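Local coordinates for Mll2253 protein (PDB 3Q63) that is of unknown function but has the Bet v 1-like fold of the AHA1 family and may bind an apolar ligand, at residues R26-P31 against V93-T98; E35-K40 against E136-R141. All blocks are in the same frame, centred on the assembly; numbering follows the deposited sequence.

Overall arrangement
Contacts 1 and 2 lie with their centres about 12 Å apart in a single Bet v 1-like domain. Along the chain their segments alternate: 26-31, 35-40, 93-98, 136-141. Contact 1 sets helix 21-29 against strand 92-100 of the antiparallel sheet, and contact 2 sets the next helix, 31-37, against the C-terminal end of helix 118-141. Helix 21-29 touches both the sheet and the long helix. The contacts also touch directly, Leu28 CD2 lying 3.5 Å from Trp37 CZ2, so one apolar core runs from the sheet to the long helix. In segment 35-40, Met39, a selenomethionine, packs on Trp57 of the second subunit.

Contact 1 of 2, residues R26-P31 against V93-T98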
loop_
_atom_site.group_PDB
_atom_site.type_symbol
_atom_site.label_atom_id
_atom_site.label_comp_id
_atom_site.label_asym_id
_atom_site.label_seq_id
_atom_site.Cartn_x
_atom_site.Cartn_y
_atom_site.Cartn_z
ATOM N N ARG B 26 -19.453 1.834 12.205
ATOM C CA ARG B 26 -19.542 2.765 11.085
ATOM C C ARG B 26 -18.189 2.972 10.425
ATOM O O ARG B 26 -18.082 2.977 9.197
ATOM C CB ARG B 26 -20.112 4.112 11.549
ATOM C CG ARG B 26 -21.638 4.139 11.590
ATOM C CD ARG B 26 -22.170 5.501 12.014
ATOM N NE ARG B 26 -22.245 5.638 13.466
ATOM C CZ ARG B 26 -23.045 4.913 14.246
ATOM N NH1 ARG B 26 -23.846 3.995 13.717
ATOM N NH2 ARG B 26 -23.051 5.110 15.554
ATOM N N ALA B 27 -17.151 3.128 11.240
ATOM C CA ALA B 27 -15.810 3.329 10.702
ATOM C C ALA B 27 -15.340 2.110 9.904
ATOM O O ALA B 27 -14.493 2.228 9.022
ATOM C CB ALA B 27 -14.830 3.627 11.837
ATOM N N LEU B 28 -15.893 0.941 10.211
ATOM C CA LEU B 28 -15.514 -0.295 9.521
ATOM C C LEU B 28 -16.371 -0.606 8.290
ATOM O O LEU B 28 -15.989 -1.425 7.454
ATOM C CB LEU B 28 -15.613 -1.484 10.485
ATOM C CG LEU B 28 -14.657 -1.515 11.679
ATOM C CD1 LEU B 28 -15.087 -2.584 12.657
ATOM C CD2 LEU B 28 -13.240 -1.755 11.191
ATOM N N THR B 29 -17.523 0.050 8.184
ATOM C CA THR B 29 -18.455 -0.200 7.093
ATOM C C THR B 29 -18.779 0.994 6.191
ATOM O O THR B 29 -19.516 0.852 5.222
ATOM C CB THR B 29 -19.780 -0.749 7.650
ATOM O OG1 THR B 29 -20.326 0.190 8.583
ATOM C CG2 THR B 29 -19.547 -2.083 8.358
ATOM N N GLN B 30 -18.240 2.164 6.510
ATOM C CA GLN B 30 -18.491 3.360 5.706
ATOM C C GLN B 30 -17.297 3.631 4.804
ATOM O O GLN B 30 -16.201 3.901 5.285
ATOM C CB GLN B 30 -18.711 4.560 6.615
ATOM C CG GLN B 30 -19.928 4.443 7.504
ATOM C CD GLN B 30 -21.110 5.182 6.945
ATOM O OE1 GLN B 30 -21.631 4.837 5.882
ATOM N NE2 GLN B 30 -21.542 6.218 7.652
ATOM N N PRO B 31 -17.505 3.586 3.478
ATOM C CA PRO B 31 -16.441 3.823 2.500
ATOM C C PRO B 31 -15.533 5.013 2.785
ATOM O O PRO B 31 -14.308 4.872 2.804
ATOM C CB PRO B 31 -17.209 3.996 1.193
ATOM C CG PRO B 31 -18.355 3.076 1.366
ATOM C CD PRO B 31 -18.792 3.359 2.795
ATOM N N VAL B 93 -10.671 -11.920 6.172
ATOM C CA VAL B 93 -10.503 -10.998 7.279
ATOM C C VAL B 93 -11.843 -10.917 8.004
ATOM O O VAL B 93 -12.859 -10.619 7.382
ATOM C CB VAL B 93 -10.122 -9.573 6.785
ATOM C CG1 VAL B 93 -10.186 -8.586 7.946
ATOM C CG2 VAL B 93 -8.712 -9.574 6.185
ATOM N N THR B 94 -11.850 -11.193 9.307
ATOM C CA THR B 94 -13.086 -11.134 10.093
ATOM C C THR B 94 -12.898 -10.245 11.323
ATOM O O THR B 94 -11.961 -10.436 12.100
ATOM C CB THR B 94 -13.544 -12.555 10.557
ATOM O OG1 THR B 94 -13.818 -13.373 9.412
ATOM C CG2 THR B 94 -14.813 -12.457 11.408
ATOM N N PHE B 95 -13.783 -9.265 11.486
ATOM C CA PHE B 95 -13.734 -8.350 12.630
ATOM C C PHE B 95 -14.806 -8.778 13.620
ATOM O O PHE B 95 -15.918 -9.120 13.221
ATOM C CB PHE B 95 -14.029 -6.909 12.196
ATOM C CG PHE B 95 -13.037 -6.350 11.220
ATOM C CD1 PHE B 95 -11.837 -5.792 11.663
ATOM C CD2 PHE B 95 -13.293 -6.395 9.853
ATOM C CE1 PHE B 95 -10.907 -5.285 10.754
ATOM C CE2 PHE B 95 -12.369 -5.892 8.933
ATOM C CZ PHE B 95 -11.174 -5.336 9.386
ATOM N N THR B 96 -14.475 -8.768 14.906
ATOM C CA THR B 96 -15.437 -9.142 15.933
ATOM C C THR B 96 -15.478 -8.035 16.981
ATOM O O THR B 96 -14.457 -7.690 17.585
ATOM C CB THR B 96 -15.066 -10.497 16.590
ATOM O OG1 THR B 96 -14.991 -11.505 15.573
ATOM C CG2 THR B 96 -16.128 -10.917 17.613
ATOM N N LEU B 97 -16.664 -7.458 17.157
ATOM C CA LEU B 97 -16.872 -6.375 18.104
ATOM C C LEU B 97 -17.573 -6.910 19.348
ATOM O O LEU B 97 -18.623 -7.550 19.257
ATOM C CB LEU B 97 -17.716 -5.259 17.467
ATOM C CG LEU B 97 -17.078 -4.459 16.326
ATOM C CD1 LEU B 97 -16.868 -5.357 15.109
ATOM C CD2 LEU B 97 -17.958 -3.285 15.964
ATOM N N THR B 98 -16.977 -6.657 20.507
ATOM C CA THR B 98 -17.546 -7.107 21.770
ATOM C C THR B 98 -17.689 -5.887 22.672
ATOM O O THR B 98 -16.702 -5.271 23.051
ATOM C CB THR B 98 -16.633 -8.145 22.466
ATOM O OG1 THR B 98 -16.418 -9.258 21.594
ATOM C CG2 THR B 98 -17.278 -8.638 23.766
#
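Leu28, at the end of helix 21-29, reaches across to Phe95 and Leu97 on strand 92-100, joining a short helix to the inner face of the curved sheet in the helix-grip fold of Bet v 1-like proteins. All three residues are buried, and the contact is wholly apolar, without a hydrogen bond between the segments. Leu28 divides its two methyl groups between the two partners. CD2 stands over one face of the Phe95 ring, 4.2 Å above the plane and shifted toward the rim, with CE1 its nearest ring atom. CG of Leu28 lies anti to the carbonyl carbon (chi1 -65°), which carries the fork out from the helix toward the strand. Phe95 and Leu97, two apart on the strand, both turn to this side; Phe132 of helix 118-141 and Met108 of the adjoining strand also touch the Phe95 side chain.

The solvent side is made by other residues of the two segments. Two residues earlier on the helix, Arg26 is exposed. On the strand, Thr96 points away from the helix, partly exposed, and rests on Arg107, while the hydroxyl of Thr94, also partly exposed, is hydrogen-bonded to Ser75 OG. Back in the core, the second branch of Leu28 meets Leu97 tip to tip, CD1 to CD1 at 4.1 Å.

Contact 2 of 2, residues E35-K40 against E136-R141; sequences EEWLMK and EQLLDR
Leu138 pushes its forked end between Glu36 and Trp37, and each branch meets them differently. Its CD1 lies against the aliphatic part of Glu36, 3.5 Å from CG, and the two side chains cross at about a right angle. CD2 is shared: it sits 3.8 Å from Glu36 CB and 3.9 Å from Trp37 CD1, approaching the indole at its edge, near the ring plane, while the Trp37 and Leu138 side chains cross at a slant. With CG anti to the backbone N (chi1 172°), the leucine extends from its helix straight at these neighbours. One indole face is lined by CB of the following residue, Leu38, 3.8 Å above the plane, and NE1 is hydrogen-bonded to Ala27 O, which helps fix the rotation of the ring.

In the helix-grip fold the curved antiparallel sheet wraps round the long C-terminal helix; here the 136-141 part of that helix meets the short helix 31-37, and Lys134 and Leu135, one turn earlier, also touch the indole. With an alanine at Leu138 both branches are lost, which would probably open a gap beside Trp37 CD1 and leave the methylenes of Glu36 free to shift.

Glu36 starts toward the long helix but bends at chi2 (53°), leading its carboxylate away on the exposed side. Its OE2 remains 6.0 Å from Arg141 NH1, too far for a salt bridge, though the opposite charges may attract weakly. Farther round the helix, Asp140 OD1 is hydrogen-bonded to His19 NE2.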
loop_
_atom_site.group_PDB
_atom_site.type_symbol
_atom_site.label_atom_id
_atom_site.label_comp_id
_atom_site.label_asym_id
_atom_site.label_seq_id
_atom_site.Cartn_x
_atom_site.Cartn_y
_atom_site.Cartn_z
ATOM N N GLU B 35 -11.615 4.544 4.111
ATOM C CA GLU B 35 -10.505 5.159 3.402
ATOM C C GLU B 35 -9.606 5.992 4.317
ATOM O O GLU B 35 -8.423 6.184 4.031
ATOM C CB GLU B 35 -11.029 6.042 2.267
ATOM C CG GLU B 35 -9.924 6.683 1.444
ATOM C CD GLU B 35 -10.456 7.661 0.418
ATOM O OE1 GLU B 35 -11.323 7.265 -0.386
ATOM O OE2 GLU B 35 -10.004 8.828 0.415
ATOM N N GLU B 36 -10.167 6.460 5.426
ATOM C CA GLU B 36 -9.444 7.292 6.381
ATOM C C GLU B 36 -8.385 6.529 7.182
ATOM O O GLU B 36 -7.325 7.071 7.478
ATOM C CB GLU B 36 -10.445 7.950 7.334
ATOM C CG GLU B 36 -10.088 9.361 7.737
ATOM C CD GLU B 36 -9.825 10.259 6.539
ATOM O OE1 GLU B 36 -10.731 10.413 5.688
ATOM O OE2 GLU B 36 -8.702 10.802 6.444
ATOM N N TRP B 37 -8.670 5.280 7.542
ATOM C CA TRP B 37 -7.709 4.492 8.305
ATOM C C TRP B 37 -7.125 3.351 7.489
ATOM O O TRP B 37 -6.057 2.830 7.809
ATOM C CB TRP B 37 -8.342 3.925 9.579
ATOM C CG TRP B 37 -9.537 3.051 9.352
ATOM C CD1 TRP B 37 -10.839 3.455 9.241
ATOM C CD2 TRP B 37 -9.545 1.628 9.190
ATOM N NE1 TRP B 37 -11.656 2.375 9.020
ATOM C CE2 TRP B 37 -10.890 1.240 8.985
ATOM C CE3 TRP B 37 -8.550 0.642 9.197
ATOM C CZ2 TRP B 37 -11.264 -0.089 8.787
ATOM C CZ3 TRP B 37 -8.925 -0.689 8.998
ATOM C CH2 TRP B 37 -10.273 -1.038 8.796
ATOM N N LEU B 38 -7.827 2.959 6.433
ATOM C CA LEU B 38 -7.353 1.882 5.580
ATOM C C LEU B 38 -6.887 2.502 4.265
ATOM O O LEU B 38 -5.747 2.956 4.165
ATOM C CB LEU B 38 -8.478 0.874 5.349
ATOM C CG LEU B 38 -8.063 -0.429 4.682
ATOM C CD1 LEU B 38 -7.076 -1.196 5.571
ATOM C CD2 LEU B 38 -9.298 -1.255 4.428
HETATM N N MSE B 39 -7.765 2.521 3.265
HETATM C CA MSE B 39 -7.460 3.130 1.971
HETATM C C MSE B 39 -8.678 3.093 1.055
HETATM O O MSE B 39 -9.726 2.554 1.418
HETATM C CB MSE B 39 -6.273 2.424 1.295
HETATM C CG MSE B 39 -6.565 1.018 0.793
HETATM SE SE MSE B 39 -4.957 0.036 0.280
HETATM C CE MSE B 39 -4.511 -0.774 1.984
ATOM N N LYS B 40 -8.519 3.691 -0.123
ATOM C CA LYS B 40 -9.551 3.769 -1.152
ATOM C C LYS B 40 -10.289 2.443 -1.275
ATOM O O LYS B 40 -9.671 1.380 -1.310
ATOM C CB LYS B 40 -8.900 4.109 -2.492
ATOM C CG LYS B 40 -9.710 5.016 -3.403
ATOM C CD LYS B 40 -11.050 4.432 -3.783
ATOM C CE LYS B 40 -11.747 5.327 -4.809
ATOM N NZ LYS B 40 -10.933 5.485 -6.055
ATOM N N GLU B 136 -8.130 4.212 15.510
ATOM C CA GLU B 136 -8.356 4.839 16.807
ATOM C C GLU B 136 -8.174 6.346 16.732
ATOM O O GLU B 136 -8.862 7.102 17.424
ATOM C CB GLU B 136 -7.414 4.247 17.849
ATOM C CG GLU B 136 -7.814 2.853 18.268
ATOM C CD GLU B 136 -6.931 2.300 19.359
ATOM O OE1 GLU B 136 -5.780 1.922 19.060
ATOM O OE2 GLU B 136 -7.387 2.260 20.523
ATOM N N GLN B 137 -7.250 6.774 15.882
ATOM C CA GLN B 137 -6.982 8.195 15.685
ATOM C C GLN B 137 -8.216 8.851 15.065
ATOM O O GLN B 137 -8.628 9.936 15.471
ATOM C CB GLN B 137 -5.768 8.370 14.765
ATOM C CG GLN B 137 -5.575 9.790 14.254
ATOM C CD GLN B 137 -4.384 9.920 13.314
ATOM O OE1 GLN B 137 -4.256 9.171 12.337
ATOM N NE2 GLN B 137 -3.510 10.881 13.599
ATOM N N LEU B 138 -8.795 8.177 14.077
ATOM C CA LEU B 138 -9.987 8.674 13.400
ATOM C C LEU B 138 -11.151 8.818 14.382
ATOM O O LEU B 138 -11.806 9.859 14.424
ATOM C CB LEU B 138 -10.385 7.725 12.270
ATOM C CG LEU B 138 -11.724 8.001 11.584
ATOM C CD1 LEU B 138 -11.649 9.324 10.850
ATOM C CD2 LEU B 138 -12.063 6.866 10.622
ATOM N N LEU B 139 -11.402 7.770 15.163
ATOM C CA LEU B 139 -12.485 7.778 16.139
ATOM C C LEU B 139 -12.335 8.908 17.162
ATOM O O LEU B 139 -13.334 9.455 17.639
ATOM C CB LEU B 139 -12.566 6.417 16.849
ATOM C CG LEU B 139 -13.001 5.232 15.965
ATOM C CD1 LEU B 139 -13.017 3.928 16.771
ATOM C CD2 LEU B 139 -14.394 5.516 15.412
ATOM N N ASP B 140 -11.092 9.263 17.490
ATOM C CA ASP B 140 -10.833 10.344 18.440
ATOM C C ASP B 140 -11.004 11.737 17.835
ATOM O O ASP B 140 -11.552 12.629 18.481
ATOM C CB ASP B 140 -9.421 10.243 19.029
ATOM C CG ASP B 140 -9.287 9.126 20.048
ATOM O OD1 ASP B 140 -10.318 8.722 20.640
ATOM O OD2 ASP B 140 -8.145 8.662 20.273
ATOM N N ARG B 141 -10.539 11.937 16.605
ATOM C CA ARG B 141 -10.670 13.252 15.996
ATOM C C ARG B 141 -12.091 13.541 15.536
ATOM O O ARG B 141 -12.433 14.686 15.254
ATOM C CB ARG B 141 -9.719 13.411 14.812
ATOM C CG ARG B 141 -10.143 12.673 13.562
ATOM C CD ARG B 141 -9.436 13.257 12.350
ATOM N NE ARG B 141 -7.993 13.387 12.557
ATOM C CZ ARG B 141 -7.134 12.371 12.545
ATOM N NH1 ARG B 141 -7.568 11.134 12.335
ATOM N NH2 ARG B 141 -5.837 12.594 12.733
#